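Local coordinates for RING finger protein unkempt homolog (PDB 5ELH), which binds specific mRNA sequences, represses their translation and helps establish the early morphology of cortical neurons, here represented by its first three CCCH zinc fingers, at residues 14-17 against 23-26; 17-22 against 35-40; 53-58 against 86-91; 69-74 against 79-84; 92-97 against 134-139. All blocks are in the same frame, centred on the assembly; numbering follows the deposited sequence.

Overall arrangement
From the N terminus, the chain runs from helix 3-10 into the zinc-binding loops of the first finger. Contact 1 closes a short loop, 14-17 to 23-26, and contact 2, which opens at the Pro17 they share, closes a longer one from 17-22 to 35-40. The two loops overlap, and both contacts reach the same zinc ion. Contact 3 then brings 53-58 against helix 87-90, enclosing contact 4, in which 69-74 and 79-84 meet at a second zinc. Contact 5 follows in series, tying 92-97 to helix 134-142. Asn39 joins contact 2 to contact 4 through Thr84, while Asp58 and Tyr55 of contact 3 bond to Tyr95 and His92 of contact 5.

Contact 1: 14-17 against 23-26; sequences EQCP and KCTQ. With ZN (zinc ion), chain D.
Cys16 is the residue of 14-17 that meets Cys24, and the chain leads up to it in an extended run. Glu14 begins that run and is held by backbone bonding to Trp35. Gln15 comes next and lays its side chain on Val20 and Trp35. At Cys16 the backbone nitrogen bonds to Trp35 O, and the side chain turns in toward 23-26. Cys16 SG stands opposite the backbone nitrogen (chi1 180°) and binds the zinc ion at 2.3 Å.

Cys24 comes from the other side with nearly the same torsion, -173°, and its SG coordinates the zinc at 2.4 Å. The two sulfurs, Cys16 SG and Cys24 SG, are 3.8 Å apart and subtend about 110° at the metal, close to a tetrahedral angle. No hydrogen bond runs between 14-17 and 23-26; the zinc itself provides the link. These are the first two ligands of a CCCH zinc finger, in which seven residues separate Cys16 from Cys24 and seven more lead to Cys32, with His36 completing the site.

Holding the thiolate of Cys24 is a second-shell bond: Gln26 N donates to Cys24 SG over 3.4 Å, a turn-forming N-H...S bond that probably offsets some of the sulfur's negative charge. Back on the first segment, Pro17 carries the chain away from the metal and toward Phe19.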
# COMPACT_ATOMS: atom_id res chain seq x y z
N GLU A 14 9.79 -1.47 2.81
CA GLU A 14 10.02 -2.73 2.09
C GLU A 14 11.29 -2.65 1.25
O GLU A 14 11.70 -1.56 0.83
CB GLU A 14 8.84 -3.05 1.17
CG GLU A 14 7.51 -3.22 1.88
CD GLU A 14 7.43 -4.48 2.70
OE1 GLU A 14 8.17 -5.45 2.40
OE2 GLU A 14 6.62 -4.51 3.65
N GLN A 15 11.89 -3.80 1.00
CA GLN A 15 13.12 -3.86 0.23
C GLN A 15 12.86 -3.62 -1.25
O GLN A 15 11.88 -4.11 -1.81
CB GLN A 15 13.81 -5.21 0.39
CG GLN A 15 15.20 -5.24 -0.21
CD GLN A 15 15.87 -6.59 -0.07
OE1 GLN A 15 15.22 -7.63 -0.04
NE2 GLN A 15 17.19 -6.57 0.02
N CYS A 16 13.76 -2.88 -1.89
CA CYS A 16 13.68 -2.62 -3.32
C CYS A 16 14.03 -3.88 -4.11
O CYS A 16 15.17 -4.34 -4.06
CB CYS A 16 14.64 -1.48 -3.69
SG CYS A 16 14.66 -1.04 -5.46
N PRO A 17 13.06 -4.43 -4.86
CA PRO A 17 13.37 -5.62 -5.67
C PRO A 17 14.33 -5.35 -6.84
O PRO A 17 14.95 -6.28 -7.35
CB PRO A 17 12.00 -6.06 -6.20
CG PRO A 17 11.18 -4.81 -6.19
CD PRO A 17 11.65 -4.03 -5.00
N LYS A 23 19.61 -3.14 -10.59
CA LYS A 23 18.74 -2.61 -11.64
C LYS A 23 18.01 -1.35 -11.17
O LYS A 23 17.25 -0.76 -11.93
CB LYS A 23 17.71 -3.65 -12.07
CG LYS A 23 18.27 -4.84 -12.83
CD LYS A 23 17.18 -5.89 -13.03
CE LYS A 23 17.68 -7.08 -13.85
NZ LYS A 23 16.64 -8.15 -13.95
N CYS A 24 18.21 -0.96 -9.91
CA CYS A 24 17.59 0.27 -9.43
C CYS A 24 18.39 1.49 -9.89
O CYS A 24 19.59 1.59 -9.64
CB CYS A 24 17.44 0.29 -7.92
SG CYS A 24 16.49 1.73 -7.34
N THR A 25 17.71 2.40 -10.58
CA THR A 25 18.32 3.62 -11.11
C THR A 25 18.22 4.76 -10.12
O THR A 25 18.63 5.88 -10.44
CB THR A 25 17.60 4.09 -12.38
OG1 THR A 25 16.27 4.51 -12.05
CG2 THR A 25 17.54 2.98 -13.41
N GLN A 26 17.65 4.49 -8.94
CA GLN A 26 17.40 5.52 -7.94
C GLN A 26 18.25 5.30 -6.69
O GLN A 26 17.78 5.50 -5.57
CB GLN A 26 15.92 5.55 -7.57
CG GLN A 26 15.01 6.01 -8.69
CD GLN A 26 13.55 5.97 -8.30
OE1 GLN A 26 13.14 5.13 -7.50
NE2 GLN A 26 12.76 6.88 -8.86
ZN ZN D . 15.48 1.10 -5.31

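Contact 2: 17-22 against 35-40; sequences PLFVQH and WHFVNQ. With ZN (zinc ion), chain D.
Gln40 OE1 accepts two backbone N-H groups from two residues that touch Phe19, that of His36 at 2.9 Å and that of Phe37 at 2.7 Å. The first donor lies almost in line with the amide C=O, the second well above its plane. This double grip fixes the turn carrying the last ligand of the CCCH finger, His36, whose NE2 binds the zinc ion.

Phe19 comes from the 3-10 turn across the site, with its ring swung opposite its backbone nitrogen (chi1 175°), and lies against the imidazole in an offset stack. The planes are only 12° apart and the centroids 4.2 Å. Each ring is covered by the other's methylene: Phe19 CB sits over the imidazole, 3.6 Å from its centroid, and His36 CB is poised likewise over the phenyl ring. On the imidazole's rim, His36 ND1 is hydrogen-bonded to His27, so both ring nitrogens are engaged. With an alanine at Phe19 both aromatic contacts vanish, which is likely to uncover one face of the zinc-bound imidazole and leave the Phe37 face without the edge that meets it.

Phe37 closes the aromatic cluster as the partner of an edge-to-face pair. The edge of Phe19 points at its face, and Phe19 CZ reaches Phe37 CZ at 3.6 Å.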
# COMPACT_ATOMS: atom_id res chain seq x y z
N PRO A 17 13.06 -4.43 -4.86
CA PRO A 17 13.37 -5.62 -5.67
C PRO A 17 14.33 -5.35 -6.84
O PRO A 17 14.95 -6.28 -7.35
CB PRO A 17 12.00 -6.06 -6.20
CG PRO A 17 11.18 -4.81 -6.19
CD PRO A 17 11.65 -4.03 -5.00
N LEU A 18 14.44 -4.09 -7.25
CA LEU A 18 15.36 -3.74 -8.34
C LEU A 18 16.80 -3.64 -7.84
O LEU A 18 17.73 -4.04 -8.52
CB LEU A 18 14.94 -2.42 -9.00
CG LEU A 18 13.67 -2.40 -9.86
CD1 LEU A 18 13.54 -1.03 -10.52
CD2 LEU A 18 13.64 -3.50 -10.90
N PHE A 19 16.97 -3.08 -6.64
CA PHE A 19 18.32 -2.83 -6.12
C PHE A 19 19.11 -4.13 -5.94
O PHE A 19 20.31 -4.19 -6.23
CB PHE A 19 18.27 -2.09 -4.79
CG PHE A 19 19.63 -1.92 -4.16
CD1 PHE A 19 20.52 -0.98 -4.66
CD2 PHE A 19 20.03 -2.73 -3.11
CE1 PHE A 19 21.78 -0.84 -4.11
CE2 PHE A 19 21.28 -2.59 -2.55
CZ PHE A 19 22.16 -1.64 -3.05
N VAL A 20 18.42 -5.17 -5.49
CA VAL A 20 19.07 -6.45 -5.24
C VAL A 20 19.65 -7.01 -6.53
O VAL A 20 20.52 -7.88 -6.50
CB VAL A 20 18.08 -7.47 -4.63
CG1 VAL A 20 17.47 -6.93 -3.35
CG2 VAL A 20 16.97 -7.79 -5.60
N GLN A 21 19.19 -6.49 -7.67
CA GLN A 21 19.66 -6.94 -8.97
C GLN A 21 20.55 -5.91 -9.68
O GLN A 21 20.86 -6.07 -10.85
CB GLN A 21 18.46 -7.26 -9.87
CG GLN A 21 17.72 -8.51 -9.45
CD GLN A 21 16.33 -8.59 -10.05
OE1 GLN A 21 15.71 -7.57 -10.36
NE2 GLN A 21 15.84 -9.82 -10.24
N HIS A 22 20.96 -4.88 -8.95
CA HIS A 22 21.70 -3.76 -9.52
C HIS A 22 20.93 -3.19 -10.71
O HIS A 22 21.52 -2.81 -11.72
CB HIS A 22 23.11 -4.19 -9.95
CG HIS A 22 24.10 -3.06 -10.02
ND1 HIS A 22 24.11 -2.14 -11.04
CD2 HIS A 22 25.10 -2.70 -9.18
CE1 HIS A 22 25.08 -1.26 -10.83
NE2 HIS A 22 25.69 -1.58 -9.70
N TRP A 35 13.75 0.57 0.70
CA TRP A 35 15.08 0.50 1.29
C TRP A 35 16.00 -0.38 0.45
O TRP A 35 15.57 -1.34 -0.18
CB TRP A 35 15.07 0.10 2.78
CG TRP A 35 14.56 -1.26 3.15
CD1 TRP A 35 13.33 -1.56 3.63
CD2 TRP A 35 15.30 -2.49 3.13
NE1 TRP A 35 13.24 -2.91 3.90
CE2 TRP A 35 14.44 -3.50 3.60
CE3 TRP A 35 16.60 -2.84 2.74
CZ2 TRP A 35 14.83 -4.83 3.70
CZ3 TRP A 35 16.99 -4.16 2.84
CH2 TRP A 35 16.10 -5.15 3.32
N HIS A 36 17.27 0.00 0.44
CA HIS A 36 18.29 -0.74 -0.29
C HIS A 36 19.18 -1.49 0.72
O HIS A 36 19.52 -2.65 0.50
CB HIS A 36 19.12 0.22 -1.15
CG HIS A 36 18.39 0.75 -2.35
ND1 HIS A 36 19.00 1.55 -3.30
CD2 HIS A 36 17.11 0.60 -2.77
CE1 HIS A 36 18.14 1.86 -4.24
NE2 HIS A 36 16.98 1.30 -3.95
N PHE A 37 19.54 -0.84 1.81
CA PHE A 37 20.29 -1.49 2.88
C PHE A 37 19.44 -1.58 4.12
O PHE A 37 18.59 -0.72 4.35
CB PHE A 37 21.59 -0.75 3.18
CG PHE A 37 22.46 -0.59 1.98
CD1 PHE A 37 23.15 -1.66 1.47
CD2 PHE A 37 22.56 0.64 1.35
CE1 PHE A 37 23.94 -1.52 0.34
CE2 PHE A 37 23.36 0.79 0.23
CZ PHE A 37 24.05 -0.29 -0.27
N VAL A 38 19.66 -2.62 4.91
CA VAL A 38 18.83 -2.86 6.08
C VAL A 38 18.79 -1.65 7.01
O VAL A 38 17.75 -1.36 7.61
CB VAL A 38 19.31 -4.13 6.82
CG1 VAL A 38 18.59 -4.27 8.16
CG2 VAL A 38 19.06 -5.34 5.96
N ASN A 39 19.91 -0.93 7.13
CA ASN A 39 19.92 0.24 8.01
C ASN A 39 19.10 1.41 7.49
O ASN A 39 18.94 2.41 8.19
CB ASN A 39 21.35 0.67 8.36
CG ASN A 39 22.16 1.08 7.15
OD1 ASN A 39 21.64 1.24 6.05
ND2 ASN A 39 23.46 1.25 7.36
N GLN A 40 18.56 1.30 6.28
CA GLN A 40 17.66 2.32 5.74
C GLN A 40 16.19 2.01 6.00
O GLN A 40 15.32 2.87 5.80
CB GLN A 40 17.87 2.48 4.24
CG GLN A 40 19.25 2.91 3.86
CD GLN A 40 19.49 2.80 2.36
OE1 GLN A 40 19.06 1.84 1.72
NE2 GLN A 40 20.17 3.79 1.80
ZN ZN D . 15.48 1.10 -5.31

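Contact 3: 53-58 against 86-91; sequences FNYSPD and DTERRY
Glu88 lies across Tyr55, joining the start of the second zinc finger, predicted to span about 55-84, to the short helix 87-90. Its CB begins the contact 3.7 Å from Tyr55 OH, and its CG keeps the same distance from that hydroxyl. Glu88 CD lies above the hydroxyl end of the ring, 3.9 Å from Tyr55 CZ. At the tip, Glu88 OE1 rests over one face of the ring, 3.5 Å from Tyr55 CE1, with carboxylate and ring planes 25° apart. The charge itself is answered by others: OE2 pairs with Arg43 in a salt bridge, and OE1 accepts from His81 N, so the carboxylate also steadies the backbone of a zinc ligand.

One helical position on, Arg89 bends at its second and third torsions and brings NH1 to Asp58 OD1 at 2.8 Å, a salt bridge made at the guanidinium edge with the carboxylate standing nearly perpendicular. Tyr95 OH shares that oxygen. A leucine in place of Arg89 would lose the guanidinium and would probably leave the Asp58 carboxylate without its charged mate.

At the far end of the ring, Tyr55 OH bonds to Arg43 O and accepts a hydrogen bond from a water that also donates to the helix backbone, 2.6 Å from Glu88 O.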
# COMPACT_ATOMS: atom_id res chain seq x y z
N PHE A 53 1.46 4.66 20.89
CA PHE A 53 2.16 4.31 19.65
C PHE A 53 2.92 3.01 19.83
O PHE A 53 3.34 2.69 20.94
CB PHE A 53 3.18 5.37 19.29
CG PHE A 53 2.60 6.62 18.69
CD1 PHE A 53 1.71 6.54 17.63
CD2 PHE A 53 2.94 7.86 19.19
CE1 PHE A 53 1.19 7.69 17.08
CE2 PHE A 53 2.41 9.00 18.65
CZ PHE A 53 1.53 8.92 17.59
N ASN A 54 3.15 2.28 18.74
CA ASN A 54 3.94 1.06 18.82
C ASN A 54 5.37 1.39 19.27
O ASN A 54 5.94 0.67 20.08
CB ASN A 54 3.92 0.27 17.51
CG ASN A 54 4.40 1.08 16.33
OD1 ASN A 54 4.33 2.31 16.33
ND2 ASN A 54 4.88 0.38 15.30
N TYR A 55 5.91 2.49 18.78
CA TYR A 55 7.18 3.00 19.28
C TYR A 55 7.19 4.52 19.37
O TYR A 55 6.50 5.21 18.61
CB TYR A 55 8.36 2.50 18.44
CG TYR A 55 8.39 2.97 16.99
CD1 TYR A 55 8.99 4.16 16.65
CD2 TYR A 55 7.87 2.18 15.97
CE1 TYR A 55 9.05 4.58 15.33
CE2 TYR A 55 7.91 2.59 14.65
CZ TYR A 55 8.51 3.80 14.34
OH TYR A 55 8.56 4.22 13.02
N SER A 56 8.00 5.03 20.29
CA SER A 56 8.08 6.45 20.59
C SER A 56 8.62 7.27 19.43
O SER A 56 9.53 6.83 18.72
CB SER A 56 8.98 6.66 21.80
OG SER A 56 9.30 8.03 21.97
N PRO A 57 8.08 8.48 19.22
CA PRO A 57 8.68 9.39 18.25
C PRO A 57 9.77 10.27 18.85
O PRO A 57 10.28 11.15 18.17
CB PRO A 57 7.50 10.28 17.85
CG PRO A 57 6.67 10.34 19.06
CD PRO A 57 6.79 8.99 19.73
N ASP A 58 10.14 10.03 20.11
CA ASP A 58 11.05 10.93 20.80
C ASP A 58 12.21 10.23 21.51
O ASP A 58 13.34 10.72 21.47
CB ASP A 58 10.27 11.80 21.79
CG ASP A 58 9.33 12.77 21.10
OD1 ASP A 58 9.78 13.47 20.19
OD2 ASP A 58 8.13 12.82 21.46
N ASP A 86 17.28 9.33 9.64
CA ASP A 86 16.38 9.53 10.77
C ASP A 86 14.94 9.37 10.33
O ASP A 86 14.03 10.10 10.77
CB ASP A 86 16.60 10.93 11.37
CG ASP A 86 16.16 11.04 12.82
OD1 ASP A 86 15.93 9.99 13.48
OD2 ASP A 86 16.06 12.19 13.30
N THR A 87 14.72 8.37 9.47
CA THR A 87 13.43 8.23 8.81
C THR A 87 12.30 7.69 9.69
O THR A 87 11.14 7.90 9.36
CB THR A 87 13.54 7.36 7.54
OG1 THR A 87 14.09 6.08 7.87
CG2 THR A 87 14.41 8.05 6.49
N GLU A 88 12.60 7.00 10.79
CA GLU A 88 11.51 6.54 11.65
C GLU A 88 10.84 7.74 12.32
O GLU A 88 9.62 7.77 12.47
CB GLU A 88 11.97 5.50 12.68
CG GLU A 88 12.10 4.10 12.07
CD GLU A 88 12.10 2.98 13.11
OE1 GLU A 88 12.16 3.27 14.33
OE2 GLU A 88 12.00 1.81 12.69
N ARG A 89 11.63 8.73 12.72
CA ARG A 89 11.08 9.92 13.36
C ARG A 89 10.39 10.82 12.35
O ARG A 89 9.29 11.31 12.57
CB ARG A 89 12.20 10.69 14.07
CG ARG A 89 11.77 12.04 14.62
CD ARG A 89 11.89 12.16 16.11
NE ARG A 89 12.92 13.12 16.47
CZ ARG A 89 12.84 13.98 17.48
NH1 ARG A 89 11.79 14.01 18.27
NH2 ARG A 89 13.84 14.82 17.69
N ARG A 90 11.05 11.03 11.22
CA ARG A 90 10.58 11.99 10.23
C ARG A 90 9.28 11.56 9.55
O ARG A 90 8.51 12.40 9.09
CB ARG A 90 11.69 12.23 9.19
CG ARG A 90 12.79 13.15 9.70
CD ARG A 90 14.03 13.17 8.80
NE ARG A 90 13.71 13.40 7.39
CZ ARG A 90 13.63 14.59 6.80
NH1 ARG A 90 13.83 15.71 7.50
NH2 ARG A 90 13.35 14.68 5.51
N TYR A 91 9.04 10.25 9.46
CA TYR A 91 7.84 9.73 8.82
C TYR A 91 6.87 9.13 9.85
O TYR A 91 5.95 8.39 9.50
CB TYR A 91 8.21 8.74 7.72
CG TYR A 91 8.99 9.45 6.63
CD1 TYR A 91 10.37 9.55 6.71
CD2 TYR A 91 8.34 10.08 5.59
CE1 TYR A 91 11.09 10.22 5.75
CE2 TYR A 91 9.04 10.75 4.63
CZ TYR A 91 10.42 10.82 4.71
OH TYR A 91 11.15 11.50 3.75
O HOH W 1 8.09 6.10 11.20

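Contact 4: 69-74 against 79-84; sequences GLCPEG and FLHRTT. With ZN (zinc ion), chain E.
Two first torsions bring the metal ligands together. Cys71 turns SG opposite its own backbone nitrogen (chi1 171°), and His81 turns its imidazole opposite its carbonyl carbon (chi1 -65°), rotations which bring both groups to one zinc ion. Cys71 SG binds the metal at 2.4 Å and His81 NE2 at 2.1 Å, with an S-Zn-N angle near 107°. The remaining ligands are Cys61 and Cys77, which completes the CCCH arrangement of the second zinc site: nine residues separate the first pair of cysteines, five the second pair, and three lead to the histidine.

Close coordination also presses carbon against carbon, and Cys71 CB lies 3.4 Å from His81 CE1. The sulfur, Cys71 SG, lies obliquely to the His81 ring, 4.5 Å from its centroid. Gly74 O comes to the ring edge at a longer 4.1 Å from His81 CE1.

Segment 69-74 supports its cysteine with a type I turn, Cys71 to Gly74, closed by Gly74 N donating to Cys71 O at 2.9 Å. Within that turn Glu73 N points at Cys71 SG over 3.4 Å, a fairly straight N-H...S bond that would probably draw off some charge from the thiolate.

On the histidine side, Tyr64 stacks on the imidazole, and at the next residue along the chain Arg82 makes a cation-pi contact with the ring of Tyr60.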
# COMPACT_ATOMS: atom_id res chain seq x y z
N GLY A 69 21.47 -2.16 11.22
CA GLY A 69 20.03 -1.96 11.20
C GLY A 69 19.26 -2.97 12.04
O GLY A 69 18.06 -3.13 11.86
N LEU A 70 19.95 -3.64 12.96
CA LEU A 70 19.32 -4.67 13.80
C LEU A 70 19.09 -4.21 15.24
O LEU A 70 20.01 -3.69 15.89
CB LEU A 70 20.21 -5.92 13.82
CG LEU A 70 20.53 -6.57 12.48
CD1 LEU A 70 21.46 -7.76 12.69
CD2 LEU A 70 19.25 -7.00 11.78
N CYS A 71 17.87 -4.40 15.73
CA CYS A 71 17.55 -4.25 17.15
C CYS A 71 17.01 -5.58 17.64
O CYS A 71 16.13 -6.15 17.00
CB CYS A 71 16.46 -3.20 17.38
SG CYS A 71 15.84 -3.17 19.10
N PRO A 72 17.53 -6.09 18.78
CA PRO A 72 17.05 -7.39 19.27
C PRO A 72 15.53 -7.50 19.40
O PRO A 72 15.01 -8.61 19.29
CB PRO A 72 17.70 -7.50 20.65
CG PRO A 72 18.88 -6.63 20.60
CD PRO A 72 18.54 -5.51 19.68
N GLU A 73 14.81 -6.40 19.60
CA GLU A 73 13.35 -6.46 19.77
C GLU A 73 12.59 -6.30 18.45
O GLU A 73 11.37 -6.51 18.40
CB GLU A 73 12.86 -5.44 20.79
CG GLU A 73 12.64 -6.00 22.20
CD GLU A 73 13.92 -6.14 23.00
OE1 GLU A 73 14.87 -5.35 22.78
OE2 GLU A 73 13.97 -7.03 23.87
N GLY A 74 13.29 -5.92 17.39
CA GLY A 74 12.69 -5.78 16.08
C GLY A 74 11.48 -4.86 16.07
O GLY A 74 11.50 -3.80 16.69
N PHE A 79 10.89 1.74 21.35
CA PHE A 79 11.71 2.93 21.21
C PHE A 79 12.07 3.21 19.76
O PHE A 79 11.96 2.36 18.87
CB PHE A 79 12.98 2.79 22.05
CG PHE A 79 12.70 2.47 23.50
CD1 PHE A 79 12.06 3.38 24.31
CD2 PHE A 79 13.09 1.26 24.03
CE1 PHE A 79 11.80 3.09 25.63
CE2 PHE A 79 12.84 0.96 25.35
CZ PHE A 79 12.20 1.88 26.15
N LEU A 80 12.52 4.44 19.54
CA LEU A 80 12.81 4.95 18.22
C LEU A 80 14.19 4.51 17.73
O LEU A 80 15.15 4.54 18.48
CB LEU A 80 12.74 6.47 18.30
CG LEU A 80 12.94 7.27 17.02
CD1 LEU A 80 11.87 6.92 16.01
CD2 LEU A 80 12.91 8.74 17.38
N HIS A 81 14.26 4.10 16.46
CA HIS A 81 15.53 3.69 15.86
C HIS A 81 16.07 4.78 14.97
O HIS A 81 15.34 5.35 14.16
CB HIS A 81 15.34 2.39 15.08
CG HIS A 81 14.98 1.23 15.96
ND1 HIS A 81 14.42 0.07 15.47
CD2 HIS A 81 15.08 1.07 17.30
CE1 HIS A 81 14.20 -0.76 16.47
NE2 HIS A 81 14.60 -0.18 17.59
N ARG A 82 17.35 5.07 15.14
CA ARG A 82 18.02 6.08 14.33
C ARG A 82 18.45 5.45 13.01
O ARG A 82 19.62 5.15 12.79
CB ARG A 82 19.20 6.67 15.09
CG ARG A 82 19.53 8.09 14.68
CD ARG A 82 20.74 8.62 15.42
NE ARG A 82 20.62 8.48 16.88
CZ ARG A 82 20.08 9.38 17.68
NH1 ARG A 82 19.58 10.52 17.20
NH2 ARG A 82 20.04 9.15 18.99
N THR A 83 17.48 5.20 12.15
CA THR A 83 17.73 4.66 10.83
C THR A 83 18.47 5.71 10.02
O THR A 83 18.56 6.86 10.43
CB THR A 83 16.41 4.30 10.15
OG1 THR A 83 15.59 5.48 10.05
CG2 THR A 83 15.67 3.26 10.97
N THR A 84 19.01 5.32 8.87
CA THR A 84 19.69 6.28 8.02
C THR A 84 18.70 7.38 7.63
O THR A 84 17.59 7.10 7.19
CB THR A 84 20.27 5.62 6.75
OG1 THR A 84 21.07 4.50 7.12
CG2 THR A 84 21.13 6.61 5.97
ZN ZN E . 15.05 -0.97 19.45

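Contact 5: 92-97 against 134-139; sequences HLRYYK and IRELQA
Arg94 and Glu136 meet side-on, two nitrogens against two oxygens: NE of Arg94 donates to OE1 of Glu136 and NH2 of the same arginine to its OE2, each bond 3.0 Å long. The flat groups are not quite coplanar but turned 38° from each other, so each nitrogen, though on the syn side of its oxygen, stands about 20° out of the carboxylate plane. The long axes of the two side chains cross at about a right angle. Arg94 reaches the acid through a single bend at its second torsion (chi2 62°), whereas Glu136 stretches straight out from its helix.

The guanidinium is also steadied from within 92-97. Tyr95 CE1 lies 3.5 Å above one face of the guanidinium plane, displaced toward the rim, and Arg94 CG sits over the centre of the Tyr95 ring. At the base of the chain, Arg94 N donates to His92 ND1 at 3.2 Å, nearly in the imidazole plane.

The pair lies at the surface, as a bidentate ion pair bridging the opening of the third finger and helix 134-142, the last in this fragment. Pro130 and Tyr132 pack beside Arg94 before that helix, while Leu93 and Tyr96 lie against helix 3-10.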
# COMPACT_ATOMS: atom_id res chain seq x y z
N HIS A 92 7.08 9.51 11.10
CA HIS A 92 6.21 9.09 12.20
C HIS A 92 4.88 9.85 12.13
O HIS A 92 4.83 11.01 11.70
CB HIS A 92 6.90 9.38 13.53
CG HIS A 92 6.42 8.54 14.68
ND1 HIS A 92 5.17 8.71 15.25
CD2 HIS A 92 7.03 7.56 15.38
CE1 HIS A 92 5.03 7.84 16.24
NE2 HIS A 92 6.14 7.14 16.34
N LEU A 93 3.82 9.17 12.55
CA LEU A 93 2.47 9.76 12.64
C LEU A 93 2.46 11.07 13.44
O LEU A 93 1.69 11.98 13.14
CB LEU A 93 1.49 8.76 13.26
CG LEU A 93 1.04 7.63 12.32
CD1 LEU A 93 0.45 6.47 13.11
CD2 LEU A 93 0.05 8.16 11.30
N ARG A 94 3.34 11.16 14.42
CA ARG A 94 3.44 12.31 15.29
C ARG A 94 3.98 13.55 14.60
O ARG A 94 3.59 14.67 14.93
CB ARG A 94 4.36 11.97 16.47
CG ARG A 94 4.73 13.14 17.37
CD ARG A 94 3.50 13.75 18.02
NE ARG A 94 3.86 14.84 18.92
CZ ARG A 94 4.00 16.11 18.56
NH1 ARG A 94 3.81 16.48 17.29
NH2 ARG A 94 4.32 17.01 19.48
N TYR A 95 4.89 13.35 13.66
CA TYR A 95 5.69 14.46 13.12
C TYR A 95 5.62 14.69 11.61
O TYR A 95 5.82 15.83 11.16
CB TYR A 95 7.15 14.28 13.52
CG TYR A 95 7.40 14.54 14.98
CD1 TYR A 95 7.08 15.77 15.54
CD2 TYR A 95 7.98 13.57 15.79
CE1 TYR A 95 7.31 16.03 16.86
CE2 TYR A 95 8.21 13.82 17.14
CZ TYR A 95 7.87 15.05 17.66
OH TYR A 95 8.11 15.34 18.98
N TYR A 96 5.34 13.66 10.82
CA TYR A 96 5.36 13.81 9.36
C TYR A 96 4.48 14.97 8.88
O TYR A 96 3.30 15.04 9.19
CB TYR A 96 4.94 12.50 8.69
CG TYR A 96 4.93 12.54 7.18
CD1 TYR A 96 6.11 12.68 6.46
CD2 TYR A 96 3.75 12.39 6.48
CE1 TYR A 96 6.09 12.71 5.07
CE2 TYR A 96 3.72 12.42 5.10
CZ TYR A 96 4.90 12.57 4.40
OH TYR A 96 4.86 12.58 3.04
N LYS A 97 5.10 15.88 8.12
CA LYS A 97 4.44 17.05 7.53
C LYS A 97 3.65 17.90 8.52
O LYS A 97 2.64 18.51 8.14
CB LYS A 97 3.50 16.63 6.39
CG LYS A 97 4.17 15.82 5.29
CD LYS A 97 4.68 16.69 4.20
CE LYS A 97 5.38 15.87 3.14
NZ LYS A 97 5.98 16.76 2.13
N ILE A 134 -1.73 9.04 23.52
CA ILE A 134 -2.66 9.42 24.58
C ILE A 134 -1.91 10.00 25.79
O ILE A 134 -2.41 10.90 26.47
CB ILE A 134 -3.58 8.24 25.01
CG1 ILE A 134 -4.62 8.68 26.06
CG2 ILE A 134 -2.76 7.08 25.54
CD1 ILE A 134 -5.64 9.67 25.55
N ARG A 135 -0.69 9.50 26.04
CA ARG A 135 0.13 10.05 27.11
C ARG A 135 0.47 11.52 26.88
O ARG A 135 0.36 12.33 27.80
CB ARG A 135 1.41 9.25 27.29
CG ARG A 135 1.18 7.95 28.03
CD ARG A 135 2.35 7.02 27.90
NE ARG A 135 2.51 6.55 26.52
CZ ARG A 135 3.34 5.57 26.17
NH1 ARG A 135 4.08 4.98 27.10
NH2 ARG A 135 3.41 5.20 24.91
N GLU A 136 0.87 11.86 25.66
CA GLU A 136 1.24 13.24 25.39
C GLU A 136 0.01 14.15 25.47
O GLU A 136 0.10 15.29 25.94
CB GLU A 136 1.94 13.39 24.04
CG GLU A 136 2.58 14.77 23.89
CD GLU A 136 3.31 14.95 22.57
OE1 GLU A 136 3.43 13.97 21.80
OE2 GLU A 136 3.76 16.09 22.31
N LEU A 137 -1.14 13.63 25.05
CA LEU A 137 -2.38 14.38 25.18
C LEU A 137 -2.68 14.72 26.65
O LEU A 137 -3.18 15.80 26.95
CB LEU A 137 -3.55 13.61 24.56
CG LEU A 137 -3.53 13.47 23.03
CD1 LEU A 137 -4.63 12.52 22.57
CD2 LEU A 137 -3.69 14.83 22.35
N GLN A 138 -2.35 13.80 27.56
CA GLN A 138 -2.59 14.04 28.98
C GLN A 138 -1.67 15.12 29.51
O GLN A 138 -2.11 16.03 30.20
CB GLN A 138 -2.36 12.76 29.80
CG GLN A 138 -3.53 11.80 29.80
CD GLN A 138 -3.29 10.62 30.71
OE1 GLN A 138 -3.44 10.72 31.93
NE2 GLN A 138 -2.91 9.48 30.12
N ALA A 139 -0.38 15.01 29.18
CA ALA A 139 0.60 15.96 29.69
C ALA A 139 0.38 17.34 29.10
O ALA A 139 0.56 18.35 29.78
CB ALA A 139 2.00 15.47 29.40